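Local coordinates for protein sulfatase (Bacteroides fragilis CAG:558, PDB 6USS) that probably hydrolyses aryl sulfate esters as a calcium-dependent gut bacterial sulfatase, here in a form whose catalytic position is altered, at residues A[64-69]-A[290-295]; A[121-126]-A[502-507]; A[145-150]-A[396-401]; A[194-199]-A[212-217]; A[451-456]-A[512-517]. The protein carries 1 engineered substitution. All coordinates share one frame; numbering follows the deposited sequence.

How the contacts relate
Along the chain the first segments come in the order 64-69, 121-126, 145-150, 194-199 and 451-456; contact 2 alternates with contact 1 and again with contact 5. Contact 4 is the most local, bridging a single long loop between strand 185-187 and helix 231-247. Contacts 1, 3 and 4 belong to the larger part of the fold, built on the nine-stranded mixed sheet; contacts 1 and 4 touch where Leu291 meets Tyr198. The centres of contacts 2 and 5 are 15 Å apart: contact 5 uses strand 449-454 of the four-stranded antiparallel sheet, and contact 2 lies next to it. By pairing residues 121-126 with the C-terminal region, contact 2 ties the two parts together, its centre 43 Å from that of contact 1.

Contact 1 (A[64-69]-A[290-295]); sequences YETPNM and ALIEGM
Ile292 presents its terminal methyl CD1 squarely to the ring of Tyr64: the methyl stands 3.6 Å from the ring centroid and 10° off the ring normal, a CH-pi contact centred on the face. With CG1 anti to the carbonyl carbon (chi1 -76°) and CD1 carried outward by an extended chi2, the same residue sends its other branch elsewhere, and CG2 meets Thr66 CG2 at 3.5 Å. Ile292 thus touches two residues of the incoming loop with two different methyls. One helical turn further, the thioether of Met69 crosses that of Met295 at about a right angle, SD lying 4.1 Å from Met295 CE; Phe319 of strand 315-321 touches both methionines. On the other flank Glu65 and Glu293 run side by side, pointing the same way, with carboxylate planes 49° apart. The aliphatic part of Glu293 also packs on the loop backbone, CG lying 3.4 Å from Glu65 O. These contacts seat the loop leading into helix 67-74 against the long helix 283-308, whose Asp296 accepts from Met69 N. The two carboxylates come as close as 3.8 Å between Glu65 OE1 and Glu293 OE1, a like-charge pair that would be unfavourable alone; Lys275 makes salt bridges to both OE1 atoms and Lys279 one to Glu65 OE2, so the repulsion is probably offset by shared positive charge.

Contact 2 (A[121-126]-A[502-507]); sequences SDVFNV and PSFKAT
Asn125 and Ser503 exchange two backbone hydrogen bonds, Asn125 N to Ser503 O at 2.8 Å and Ser503 N to Asn125 O at 3.0 Å, as the hydrogen-bonded pair of a small two-stranded antiparallel sheet. Phe124 and Phe504 form the adjoining non-hydrogen-bonded pair, and beyond them Lys505 N donates to Val123 O in a nearly straight bond (171°). This surface sheet pairs strands far apart in sequence. On the face with Asn125 and Ser503, the extended Lys505 chain crosses the Asn125 side chain at about a right angle, CG lying 3.6 Å from Asn125 ND2. Outside the bonds Val123 CG1 lies 4.3 Å from Phe504 CD1, and Phe124 CB packs near Pro502 CB. The Phe124 ring also meets His430 edge-to-face. Ahead of the strand Ser121 opens an ST turn, OG accepting from Val123 N, and a second bond from Phe124 N makes it an ST motif. The same Ser121 OG sits 3.4 Å above the centre of the Phe124 ring.

Contact 3 (A[145-150]-A[396-401]); sequences QATSLA and YKTVQP
Gln400 lays its side-chain amide beside Ala146, with CD 3.5 Å from Ala146 CB, and grips the backbone of Thr147 at both ends. Its OE1 accepts from Thr147 N at 2.9 Å in a nearly straight bond (174°), although the donor stands above the carbonyl plane, 46° out of it. Its NE2 donates to Thr147 O at 3.2 Å. A bend at chi2 (-71°) turns CD out of line with the start of the chain, and the two bonds hold the amide's rotation; NE2 has a second acceptor in Thr97 O, while Thr147 O also receives Tyr384 OH. The Thr147 side chain returns the grip, since OG1 accepts from Val399 N at 3.0 Å. Val399 CG2 packs 3.6 Å from Ala146 CA, and Thr398 CG2 lies 4.0 Å from Thr147 CB. A side-chain amide that engages both the N-H and the C=O of one residue is a two-bond clamp on the main chain, here between the connection from strand 143-145 to helix 149-155 and the loop linking helices 383-390 and 408-412.

Contact 4 (A[194-199]-A[212-217]); sequences GLASYL and PNPWFA
Phe216 packs its side chain on the backbone of Gly194 and Leu195. Its CB lies 3.5 Å from Leu195 CA and 3.5 Å from Gly194 C, at the peptide joining the two residues. With CG anti to the carbonyl carbon (chi1 -61°), the ring starts over Gly194, CG standing 3.6 Å from Gly194 C. Gly194 lies over one face: CD2 is 3.6 Å from Gly194 CA, while CD1, CE1, CE2 and the tip, CZ, all stand about equally far from Gly194 N, the Phe216 CZ to Gly194 N distance being 4.0 Å. That nitrogen is over the ring centre, and Gly194 CA makes a CH-pi contact with the same face of the Phe216 ring. The aromatic ring thus rests directly on the main chain of a residue that has no side chain, about 8 Å from the bound calcium ion to Gly194. The carbonyl of Phe216 works on the neighbouring residues: O accepts from Ala196 N at 2.9 Å, with the donor well above the carbonyl plane, and receives a CA-H contact from Leu195. A water lies within hydrogen-bonding distance of both Gly194 O and Phe216 O. Pro214 to Ala217 form a type I turn that presents Phe216. Both segments belong to the long loop between strand 185-187 and helix 231-247, and Leu195 packs on Val231 at the start of that helix.

Contact 5 (A[451-456]-A[512-517]); sequences LIYYYE and PWPDEI
Strand 449-454 of the four-stranded antiparallel sheet runs past the C-terminal tail without pairing with it; the closest CA atoms, of Tyr453 and Pro514, are 6.2 Å apart. The tail is folded on itself: Glu516 N donates to Trp513 O, and Glu516 OE1 accepts from Trp513 N at 2.8 Å. The contact is carried by side chains. In Tyr453 a chi1 of 167° sets CG anti to the backbone N, and Pro514 CA sits 3.8 Å from the ring centroid, nearly on the ring normal, a CH-pi contact. Pro514 CG meets Tyr453 CD2 at 3.7 Å, the two side chains crossing at about a right angle. Tyr455 and Trp513 lie side by side, pointing the same way, with Tyr455 OH near the plane of the indole at its edge, 3.7 Å from Trp513 CZ3; that hydroxyl is hydrogen-bonded to Asn426. Arg495 and Arg501 make cation-pi contacts with Trp513. At the tip of Tyr453, OH donates to Pro512 O, at a modelled 2.4 Å that is too short to be taken literally at this resolution.

Contact 1 (A[64-69]-A[290-295])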
# COMPACT_ATOMS: atom_id res chain seq x y z
N TYR A 64 -17.12 -20.48 28.84
CA TYR A 64 -16.08 -20.07 27.90
C TYR A 64 -14.77 -19.81 28.63
O TYR A 64 -14.73 -19.65 29.85
CB TYR A 64 -16.51 -18.82 27.12
CG TYR A 64 -17.76 -19.04 26.29
CD1 TYR A 64 -17.90 -20.17 25.48
CD2 TYR A 64 -18.80 -18.11 26.31
CE1 TYR A 64 -19.04 -20.38 24.73
CE2 TYR A 64 -19.95 -18.31 25.54
CZ TYR A 64 -20.06 -19.45 24.75
OH TYR A 64 -21.20 -19.67 23.99
N GLU A 65 -13.68 -19.78 27.87
CA GLU A 65 -12.35 -19.55 28.44
C GLU A 65 -11.62 -18.49 27.62
O GLU A 65 -11.04 -18.77 26.57
CB GLU A 65 -11.57 -20.85 28.51
CG GLU A 65 -12.19 -21.85 29.46
CD GLU A 65 -11.48 -23.19 29.42
OE1 GLU A 65 -10.33 -23.25 28.93
OE2 GLU A 65 -12.07 -24.19 29.88
N THR A 66 -11.65 -17.25 28.11
CA THR A 66 -10.87 -16.16 27.54
C THR A 66 -9.95 -15.60 28.63
O THR A 66 -10.13 -14.47 29.11
CB THR A 66 -11.77 -15.07 26.95
OG1 THR A 66 -12.67 -14.57 27.96
CG2 THR A 66 -12.56 -15.62 25.78
N PRO A 67 -8.96 -16.38 29.07
CA PRO A 67 -8.11 -15.91 30.17
C PRO A 67 -7.28 -14.70 29.78
O PRO A 67 -6.94 -13.90 30.67
CB PRO A 67 -7.21 -17.12 30.47
CG PRO A 67 -7.11 -17.82 29.12
CD PRO A 67 -8.49 -17.67 28.51
N ASN A 68 -6.95 -14.54 28.49
CA ASN A 68 -6.12 -13.40 28.09
C ASN A 68 -6.94 -12.10 28.03
O ASN A 68 -6.41 -11.02 28.31
CB ASN A 68 -5.47 -13.68 26.74
CG ASN A 68 -4.44 -14.80 26.80
OD1 ASN A 68 -3.38 -14.67 27.42
ND2 ASN A 68 -4.73 -15.90 26.12
N MET A 69 -8.23 -12.19 27.67
CA MET A 69 -9.14 -11.05 27.83
C MET A 69 -9.23 -10.62 29.30
O MET A 69 -9.27 -9.42 29.60
CB MET A 69 -10.54 -11.40 27.29
CG MET A 69 -10.65 -11.50 25.78
SD MET A 69 -12.33 -11.86 25.22
CE MET A 69 -13.26 -10.42 25.78
N ALA A 290 -14.55 -23.39 21.29
CA ALA A 290 -13.20 -23.57 20.79
C ALA A 290 -12.78 -22.42 19.87
O ALA A 290 -11.62 -21.98 19.90
CB ALA A 290 -13.08 -24.92 20.08
N LEU A 291 -13.71 -21.89 19.07
CA LEU A 291 -13.41 -20.68 18.29
C LEU A 291 -13.09 -19.51 19.21
O LEU A 291 -12.15 -18.76 18.96
CB LEU A 291 -14.59 -20.32 17.38
CG LEU A 291 -14.83 -21.20 16.17
CD1 LEU A 291 -15.73 -20.49 15.12
CD2 LEU A 291 -13.50 -21.63 15.60
N ILE A 292 -13.87 -19.36 20.28
CA ILE A 292 -13.67 -18.27 21.23
C ILE A 292 -12.30 -18.37 21.87
O ILE A 292 -11.61 -17.36 22.04
CB ILE A 292 -14.80 -18.27 22.28
CG1 ILE A 292 -16.10 -17.71 21.67
CG2 ILE A 292 -14.40 -17.51 23.52
CD1 ILE A 292 -17.34 -18.06 22.46
N GLU A 293 -11.86 -19.58 22.20
CA GLU A 293 -10.60 -19.73 22.92
C GLU A 293 -9.41 -19.53 22.00
O GLU A 293 -8.38 -19.01 22.44
CB GLU A 293 -10.52 -21.09 23.61
CG GLU A 293 -9.47 -21.10 24.73
CD GLU A 293 -9.16 -22.49 25.31
OE1 GLU A 293 -10.00 -23.41 25.19
OE2 GLU A 293 -8.06 -22.63 25.91
N GLY A 294 -9.52 -19.91 20.73
CA GLY A 294 -8.43 -19.70 19.80
C GLY A 294 -8.27 -18.23 19.45
O GLY A 294 -7.15 -17.75 19.25
N MET A 295 -9.38 -17.49 19.38
CA MET A 295 -9.29 -16.04 19.31
C MET A 295 -8.51 -15.51 20.50
O MET A 295 -7.59 -14.70 20.35
CB MET A 295 -10.70 -15.44 19.27
CG MET A 295 -10.73 -13.92 19.40
SD MET A 295 -10.78 -13.35 21.12
CE MET A 295 -12.37 -13.95 21.64

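Contact 2 (A[121-126]-A[502-507])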
# COMPACT_ATOMS: atom_id res chain seq x y z
N SER A 121 -37.97 -9.36 -0.86
CA SER A 121 -39.18 -9.10 -0.09
C SER A 121 -40.33 -8.86 -1.06
O SER A 121 -40.19 -8.08 -2.00
CB SER A 121 -39.02 -7.87 0.82
OG SER A 121 -40.29 -7.36 1.22
N ASP A 122 -41.46 -9.52 -0.83
CA ASP A 122 -42.67 -9.19 -1.56
C ASP A 122 -43.48 -8.10 -0.87
O ASP A 122 -44.62 -7.84 -1.27
CB ASP A 122 -43.51 -10.46 -1.81
CG ASP A 122 -43.91 -11.18 -0.53
OD1 ASP A 122 -43.94 -10.53 0.54
OD2 ASP A 122 -44.20 -12.40 -0.60
N VAL A 123 -42.92 -7.44 0.16
CA VAL A 123 -43.55 -6.31 0.84
C VAL A 123 -42.90 -4.98 0.44
O VAL A 123 -43.60 -4.01 0.16
CB VAL A 123 -43.50 -6.49 2.38
CG1 VAL A 123 -43.79 -5.17 3.11
CG2 VAL A 123 -44.45 -7.58 2.84
N PHE A 124 -41.57 -4.91 0.43
CA PHE A 124 -40.87 -3.64 0.29
C PHE A 124 -39.65 -3.80 -0.62
O PHE A 124 -39.18 -4.92 -0.87
CB PHE A 124 -40.40 -3.06 1.64
CG PHE A 124 -39.62 -4.04 2.49
CD1 PHE A 124 -38.26 -4.26 2.25
CD2 PHE A 124 -40.23 -4.75 3.52
CE1 PHE A 124 -37.54 -5.18 3.02
CE2 PHE A 124 -39.51 -5.65 4.29
CZ PHE A 124 -38.16 -5.87 4.03
N ASN A 125 -39.17 -2.66 -1.11
CA ASN A 125 -37.85 -2.53 -1.72
C ASN A 125 -36.91 -1.91 -0.71
O ASN A 125 -37.28 -0.96 -0.02
CB ASN A 125 -37.90 -1.66 -2.96
CG ASN A 125 -38.74 -2.26 -4.04
OD1 ASN A 125 -38.41 -3.32 -4.57
ND2 ASN A 125 -39.86 -1.61 -4.35
N VAL A 126 -35.69 -2.44 -0.63
CA VAL A 126 -34.71 -1.89 0.29
C VAL A 126 -34.22 -0.54 -0.23
O VAL A 126 -34.49 -0.18 -1.38
CB VAL A 126 -33.53 -2.87 0.50
CG1 VAL A 126 -34.02 -4.15 1.18
CG2 VAL A 126 -32.90 -3.19 -0.82
N PRO A 502 -36.60 2.13 3.20
CA PRO A 502 -37.25 1.28 2.20
C PRO A 502 -38.50 1.96 1.66
O PRO A 502 -38.97 2.96 2.21
CB PRO A 502 -37.62 0.01 2.98
CG PRO A 502 -37.02 0.18 4.36
CD PRO A 502 -36.80 1.63 4.56
N SER A 503 -39.03 1.39 0.59
CA SER A 503 -40.30 1.83 0.04
C SER A 503 -41.23 0.63 -0.12
O SER A 503 -40.79 -0.52 -0.21
CB SER A 503 -40.11 2.56 -1.31
OG SER A 503 -39.66 1.65 -2.30
N PHE A 504 -42.53 0.90 -0.12
CA PHE A 504 -43.51 -0.17 -0.21
C PHE A 504 -43.79 -0.55 -1.66
O PHE A 504 -43.86 0.31 -2.55
CB PHE A 504 -44.80 0.25 0.48
CG PHE A 504 -44.72 0.22 1.97
CD1 PHE A 504 -44.40 -0.95 2.64
CD2 PHE A 504 -44.94 1.38 2.71
CE1 PHE A 504 -44.32 -0.98 4.01
CE2 PHE A 504 -44.87 1.35 4.09
CZ PHE A 504 -44.57 0.16 4.75
N LYS A 505 -43.96 -1.85 -1.90
CA LYS A 505 -44.22 -2.32 -3.26
C LYS A 505 -45.66 -2.05 -3.71
O LYS A 505 -45.90 -1.78 -4.89
CB LYS A 505 -43.88 -3.80 -3.38
CG LYS A 505 -42.39 -4.05 -3.54
CD LYS A 505 -42.07 -5.52 -3.72
CE LYS A 505 -40.60 -5.72 -4.07
NZ LYS A 505 -40.25 -7.17 -4.10
N ALA A 506 -46.62 -2.12 -2.78
CA ALA A 506 -48.01 -1.78 -3.05
C ALA A 506 -48.11 -0.39 -3.66
O ALA A 506 -48.37 -0.24 -4.86
CB ALA A 506 -48.84 -1.86 -1.77
N THR A 507 -47.88 0.62 -2.84
CA THR A 507 -48.01 2.01 -3.27
C THR A 507 -46.87 2.45 -4.18
O THR A 507 -47.09 3.25 -5.09
CB THR A 507 -48.06 2.90 -2.05
OG1 THR A 507 -46.83 2.78 -1.32
CG2 THR A 507 -49.20 2.47 -1.15
O HOH W 1 -37.38 -7.75 -3.48

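Contact 3 (A[145-150]-A[396-401])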
# COMPACT_ATOMS: atom_id res chain seq x y z
N GLN A 145 -17.46 7.88 -0.46
CA GLN A 145 -16.08 8.35 -0.50
C GLN A 145 -15.71 8.91 0.87
O GLN A 145 -16.48 9.67 1.46
CB GLN A 145 -15.87 9.43 -1.57
CG GLN A 145 -14.46 10.04 -1.54
CD GLN A 145 -14.23 11.13 -2.59
OE1 GLN A 145 -15.15 11.53 -3.30
NE2 GLN A 145 -12.98 11.60 -2.69
N ALA A 146 -14.54 8.53 1.37
CA ALA A 146 -14.15 8.99 2.69
C ALA A 146 -12.65 8.92 2.85
O ALA A 146 -11.97 8.09 2.22
CB ALA A 146 -14.84 8.19 3.81
N THR A 147 -12.13 9.80 3.70
CA THR A 147 -10.73 9.80 4.09
C THR A 147 -10.51 8.73 5.15
O THR A 147 -11.10 8.80 6.24
CB THR A 147 -10.34 11.19 4.60
OG1 THR A 147 -10.51 12.13 3.53
CG2 THR A 147 -8.90 11.20 5.05
N SER A 148 -9.67 7.75 4.84
CA SER A 148 -9.51 6.56 5.66
C SER A 148 -8.73 6.84 6.93
O SER A 148 -7.77 7.61 6.94
CB SER A 148 -8.80 5.45 4.88
OG SER A 148 -8.71 4.28 5.70
N LEU A 149 -9.14 6.17 8.01
CA LEU A 149 -8.43 6.27 9.28
C LEU A 149 -6.96 5.86 9.14
O LEU A 149 -6.08 6.47 9.74
CB LEU A 149 -9.14 5.44 10.33
CG LEU A 149 -8.46 5.15 11.67
CD1 LEU A 149 -8.20 6.40 12.50
CD2 LEU A 149 -9.31 4.19 12.46
N ALA A 150 -6.69 4.80 8.35
CA ALA A 150 -5.32 4.33 8.19
C ALA A 150 -4.48 5.28 7.35
O ALA A 150 -3.26 5.36 7.54
CB ALA A 150 -5.30 2.93 7.56
N TYR A 396 -6.18 17.41 11.47
CA TYR A 396 -6.38 16.68 10.23
C TYR A 396 -7.64 17.19 9.55
O TYR A 396 -8.50 17.81 10.18
CB TYR A 396 -6.47 15.17 10.47
CG TYR A 396 -7.50 14.72 11.49
CD1 TYR A 396 -7.15 14.62 12.84
CD2 TYR A 396 -8.80 14.36 11.12
CE1 TYR A 396 -8.05 14.21 13.78
CE2 TYR A 396 -9.72 13.93 12.08
CZ TYR A 396 -9.32 13.86 13.41
OH TYR A 396 -10.18 13.44 14.40
N LYS A 397 -7.72 16.91 8.25
CA LYS A 397 -8.87 17.21 7.41
C LYS A 397 -9.37 15.93 6.76
O LYS A 397 -8.60 15.00 6.49
CB LYS A 397 -8.51 18.20 6.31
CG LYS A 397 -7.70 19.40 6.76
CD LYS A 397 -8.37 20.67 6.24
CE LYS A 397 -8.11 21.86 7.14
NZ LYS A 397 -9.17 22.90 6.99
N THR A 398 -10.67 15.89 6.48
CA THR A 398 -11.32 14.73 5.89
C THR A 398 -12.28 15.20 4.81
O THR A 398 -12.84 16.29 4.90
CB THR A 398 -12.09 13.95 6.97
OG1 THR A 398 -12.87 14.86 7.74
CG2 THR A 398 -11.13 13.24 7.92
N VAL A 399 -12.48 14.37 3.77
CA VAL A 399 -13.47 14.73 2.76
C VAL A 399 -14.88 14.61 3.32
O VAL A 399 -15.78 15.35 2.89
CB VAL A 399 -13.33 13.89 1.47
CG1 VAL A 399 -11.96 14.13 0.80
CG2 VAL A 399 -13.57 12.40 1.74
N GLN A 400 -15.11 13.70 4.26
CA GLN A 400 -16.43 13.43 4.79
C GLN A 400 -16.56 13.98 6.21
O GLN A 400 -15.55 14.08 6.92
CB GLN A 400 -16.71 11.92 4.83
CG GLN A 400 -16.04 11.17 6.00
CD GLN A 400 -14.52 11.06 5.87
OE1 GLN A 400 -13.90 11.66 4.98
NE2 GLN A 400 -13.91 10.26 6.74
N PRO A 401 -17.77 14.32 6.65
CA PRO A 401 -17.96 14.71 8.06
C PRO A 401 -17.64 13.55 8.98
O PRO A 401 -17.80 12.39 8.62
CB PRO A 401 -19.45 15.08 8.14
CG PRO A 401 -19.92 15.17 6.74
CD PRO A 401 -19.05 14.25 5.93

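Contact 4 (A[194-199]-A[212-217])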
# COMPACT_ATOMS: atom_id res chain seq x y z
N GLY A 194 -16.54 -13.14 4.98
CA GLY A 194 -16.54 -14.43 5.66
C GLY A 194 -15.31 -15.24 5.31
O GLY A 194 -14.32 -14.68 4.84
N LEU A 195 -15.35 -16.55 5.54
CA LEU A 195 -14.24 -17.41 5.16
C LEU A 195 -14.74 -18.80 4.84
O LEU A 195 -15.63 -19.32 5.53
CB LEU A 195 -13.16 -17.48 6.24
CG LEU A 195 -13.49 -18.28 7.49
CD1 LEU A 195 -12.21 -18.64 8.22
CD2 LEU A 195 -14.44 -17.46 8.39
N ALA A 196 -14.15 -19.40 3.81
CA ALA A 196 -14.61 -20.71 3.35
C ALA A 196 -14.34 -21.79 4.39
O ALA A 196 -15.19 -22.65 4.62
CB ALA A 196 -13.94 -21.05 2.02
N SER A 197 -13.17 -21.76 5.04
CA SER A 197 -12.82 -22.77 6.04
C SER A 197 -11.74 -22.23 6.96
O SER A 197 -10.84 -21.52 6.52
CB SER A 197 -12.34 -24.07 5.38
OG SER A 197 -11.78 -24.93 6.37
N TYR A 198 -11.81 -22.62 8.23
CA TYR A 198 -10.74 -22.32 9.18
C TYR A 198 -9.54 -23.25 9.03
O TYR A 198 -8.48 -22.99 9.63
CB TYR A 198 -11.26 -22.42 10.62
CG TYR A 198 -12.17 -21.31 11.10
CD1 TYR A 198 -13.51 -21.25 10.72
CD2 TYR A 198 -11.70 -20.34 12.00
CE1 TYR A 198 -14.36 -20.24 11.19
CE2 TYR A 198 -12.53 -19.33 12.48
CZ TYR A 198 -13.86 -19.28 12.07
OH TYR A 198 -14.69 -18.27 12.55
N LEU A 199 -9.67 -24.34 8.27
CA LEU A 199 -8.72 -25.45 8.30
C LEU A 199 -7.66 -25.27 7.22
O LEU A 199 -7.98 -25.17 6.03
CB LEU A 199 -9.45 -26.78 8.10
CG LEU A 199 -10.50 -27.08 9.18
CD1 LEU A 199 -11.20 -28.39 8.91
CD2 LEU A 199 -9.84 -27.12 10.55
N PRO A 212 -11.64 -22.09 -10.10
CA PRO A 212 -12.87 -21.43 -9.65
C PRO A 212 -12.90 -21.17 -8.14
O PRO A 212 -13.32 -22.05 -7.39
CB PRO A 212 -13.94 -22.45 -10.05
CG PRO A 212 -13.16 -23.86 -10.02
CD PRO A 212 -11.70 -23.51 -9.72
N ASN A 213 -12.46 -19.99 -7.68
CA ASN A 213 -12.32 -19.88 -6.22
C ASN A 213 -13.58 -19.30 -5.58
O ASN A 213 -14.15 -18.33 -6.10
CB ASN A 213 -11.13 -19.00 -5.84
CG ASN A 213 -9.99 -19.77 -5.17
OD1 ASN A 213 -10.00 -21.01 -5.07
ND2 ASN A 213 -8.99 -19.04 -4.72
N PRO A 214 -14.02 -19.86 -4.45
CA PRO A 214 -15.16 -19.27 -3.73
C PRO A 214 -14.84 -17.88 -3.19
O PRO A 214 -13.70 -17.57 -2.87
CB PRO A 214 -15.43 -20.27 -2.60
CG PRO A 214 -14.16 -21.05 -2.44
CD PRO A 214 -13.55 -21.10 -3.81
N TRP A 215 -15.89 -17.06 -3.08
CA TRP A 215 -15.78 -15.69 -2.58
C TRP A 215 -14.89 -15.55 -1.35
O TRP A 215 -14.04 -14.65 -1.27
CB TRP A 215 -17.17 -15.15 -2.23
CG TRP A 215 -18.07 -14.87 -3.40
CD1 TRP A 215 -17.83 -15.15 -4.72
CD2 TRP A 215 -19.37 -14.26 -3.35
NE1 TRP A 215 -18.89 -14.74 -5.49
CE2 TRP A 215 -19.85 -14.20 -4.67
CE3 TRP A 215 -20.17 -13.77 -2.31
CZ2 TRP A 215 -21.10 -13.65 -4.98
CZ3 TRP A 215 -21.41 -13.23 -2.62
CH2 TRP A 215 -21.86 -13.18 -3.95
N PHE A 216 -15.09 -16.42 -0.35
CA PHE A 216 -14.51 -16.24 0.97
C PHE A 216 -13.26 -17.09 1.19
O PHE A 216 -12.85 -17.28 2.34
CB PHE A 216 -15.55 -16.53 2.06
CG PHE A 216 -16.76 -15.63 2.01
CD1 PHE A 216 -16.74 -14.43 1.28
CD2 PHE A 216 -17.92 -15.96 2.69
CE1 PHE A 216 -17.86 -13.60 1.22
CE2 PHE A 216 -19.04 -15.13 2.64
CZ PHE A 216 -19.00 -13.95 1.90
N ALA A 217 -12.64 -17.60 0.12
CA ALA A 217 -11.33 -18.21 0.29
C ALA A 217 -10.36 -17.17 0.83
O ALA A 217 -10.36 -16.00 0.40
CB ALA A 217 -10.83 -18.77 -1.04
O HOH W 2 -11.86 -14.88 3.17

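Contact 5 (A[451-456]-A[512-517])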
# COMPACT_ATOMS: atom_id res chain seq x y z
N LEU A 451 -35.43 3.70 21.28
CA LEU A 451 -36.61 3.63 20.42
C LEU A 451 -36.24 2.91 19.13
O LEU A 451 -35.33 3.34 18.41
CB LEU A 451 -37.18 5.01 20.12
CG LEU A 451 -38.23 4.96 19.00
CD1 LEU A 451 -39.49 4.26 19.49
CD2 LEU A 451 -38.56 6.34 18.43
N ILE A 452 -36.95 1.82 18.84
CA ILE A 452 -36.81 1.08 17.59
C ILE A 452 -38.08 1.27 16.77
O ILE A 452 -39.20 1.09 17.28
CB ILE A 452 -36.55 -0.42 17.85
CG1 ILE A 452 -35.32 -0.61 18.73
CG2 ILE A 452 -36.39 -1.16 16.53
CD1 ILE A 452 -35.19 -2.02 19.30
N TYR A 453 -37.90 1.67 15.52
CA TYR A 453 -39.00 1.86 14.58
C TYR A 453 -38.87 0.84 13.46
O TYR A 453 -37.78 0.66 12.91
CB TYR A 453 -38.98 3.26 14.02
CG TYR A 453 -39.88 3.46 12.82
CD1 TYR A 453 -41.28 3.43 12.95
CD2 TYR A 453 -39.34 3.72 11.55
CE1 TYR A 453 -42.11 3.64 11.85
CE2 TYR A 453 -40.17 3.94 10.44
CZ TYR A 453 -41.55 3.89 10.60
OH TYR A 453 -42.38 4.10 9.51
N TYR A 454 -39.98 0.20 13.12
CA TYR A 454 -39.98 -0.88 12.14
C TYR A 454 -40.61 -0.37 10.85
O TYR A 454 -41.81 -0.08 10.81
CB TYR A 454 -40.72 -2.10 12.67
CG TYR A 454 -40.04 -2.78 13.84
CD1 TYR A 454 -40.11 -2.24 15.13
CD2 TYR A 454 -39.33 -3.98 13.67
CE1 TYR A 454 -39.50 -2.86 16.20
CE2 TYR A 454 -38.73 -4.62 14.76
CZ TYR A 454 -38.82 -4.05 16.02
OH TYR A 454 -38.23 -4.66 17.11
N TYR A 455 -39.79 -0.27 9.79
CA TYR A 455 -40.26 0.22 8.50
C TYR A 455 -41.40 -0.62 7.96
O TYR A 455 -42.25 -0.10 7.24
CB TYR A 455 -39.12 0.22 7.49
CG TYR A 455 -38.08 1.28 7.68
CD1 TYR A 455 -38.34 2.59 7.35
CD2 TYR A 455 -36.82 0.98 8.17
CE1 TYR A 455 -37.40 3.58 7.50
CE2 TYR A 455 -35.85 1.97 8.33
CZ TYR A 455 -36.16 3.26 7.98
OH TYR A 455 -35.25 4.27 8.12
N GLU A 456 -41.42 -1.92 8.26
CA GLU A 456 -42.32 -2.81 7.53
C GLU A 456 -43.78 -2.56 7.91
O GLU A 456 -44.67 -2.70 7.06
CB GLU A 456 -41.94 -4.28 7.75
CG GLU A 456 -42.45 -5.22 6.64
CD GLU A 456 -42.18 -6.71 6.89
OE1 GLU A 456 -41.17 -7.04 7.57
OE2 GLU A 456 -42.97 -7.55 6.39
N PRO A 512 -42.97 5.49 5.75
CA PRO A 512 -42.91 6.69 6.61
C PRO A 512 -41.68 6.69 7.49
O PRO A 512 -41.32 5.68 8.09
CB PRO A 512 -44.19 6.58 7.46
CG PRO A 512 -45.08 5.63 6.74
CD PRO A 512 -44.21 4.71 5.94
N TRP A 513 -41.04 7.86 7.59
CA TRP A 513 -40.05 8.10 8.62
C TRP A 513 -40.71 7.86 9.98
O TRP A 513 -41.95 7.92 10.07
CB TRP A 513 -39.53 9.54 8.54
CG TRP A 513 -38.67 9.87 7.37
CD1 TRP A 513 -38.88 10.88 6.48
CD2 TRP A 513 -37.45 9.23 6.99
NE1 TRP A 513 -37.88 10.90 5.55
CE2 TRP A 513 -36.98 9.90 5.83
CE3 TRP A 513 -36.70 8.16 7.50
CZ2 TRP A 513 -35.81 9.52 5.17
CZ3 TRP A 513 -35.54 7.78 6.84
CH2 TRP A 513 -35.11 8.46 5.69
N PRO A 514 -39.95 7.61 11.06
CA PRO A 514 -40.59 7.40 12.37
C PRO A 514 -41.49 8.54 12.80
O PRO A 514 -42.51 8.31 13.46
CB PRO A 514 -39.40 7.25 13.34
CG PRO A 514 -38.20 7.13 12.51
CD PRO A 514 -38.48 7.71 11.18
N ASP A 515 -41.13 9.78 12.46
CA ASP A 515 -41.90 10.95 12.86
C ASP A 515 -42.99 11.32 11.85
O ASP A 515 -43.53 12.43 11.92
CB ASP A 515 -40.97 12.15 13.12
CG ASP A 515 -40.16 12.54 11.89
OD1 ASP A 515 -39.97 11.68 11.01
OD2 ASP A 515 -39.72 13.70 11.81
N GLU A 516 -43.33 10.42 10.93
CA GLU A 516 -44.51 10.58 10.08
C GLU A 516 -45.57 9.53 10.41
O GLU A 516 -46.40 9.21 9.56
CB GLU A 516 -44.13 10.52 8.60
CG GLU A 516 -43.12 11.57 8.11
CD GLU A 516 -42.52 11.24 6.71
OE1 GLU A 516 -42.30 10.04 6.39
OE2 GLU A 516 -42.25 12.17 5.93
N ILE A 517 -45.57 8.99 11.62
CA ILE A 517 -46.49 7.93 12.02
C ILE A 517 -47.09 8.28 13.37
O ILE A 517 -46.37 8.41 14.35
CB ILE A 517 -45.78 6.55 12.08
CG1 ILE A 517 -45.75 5.89 10.71
CG2 ILE A 517 -46.48 5.61 13.09
CD1 ILE A 517 -47.05 5.19 10.36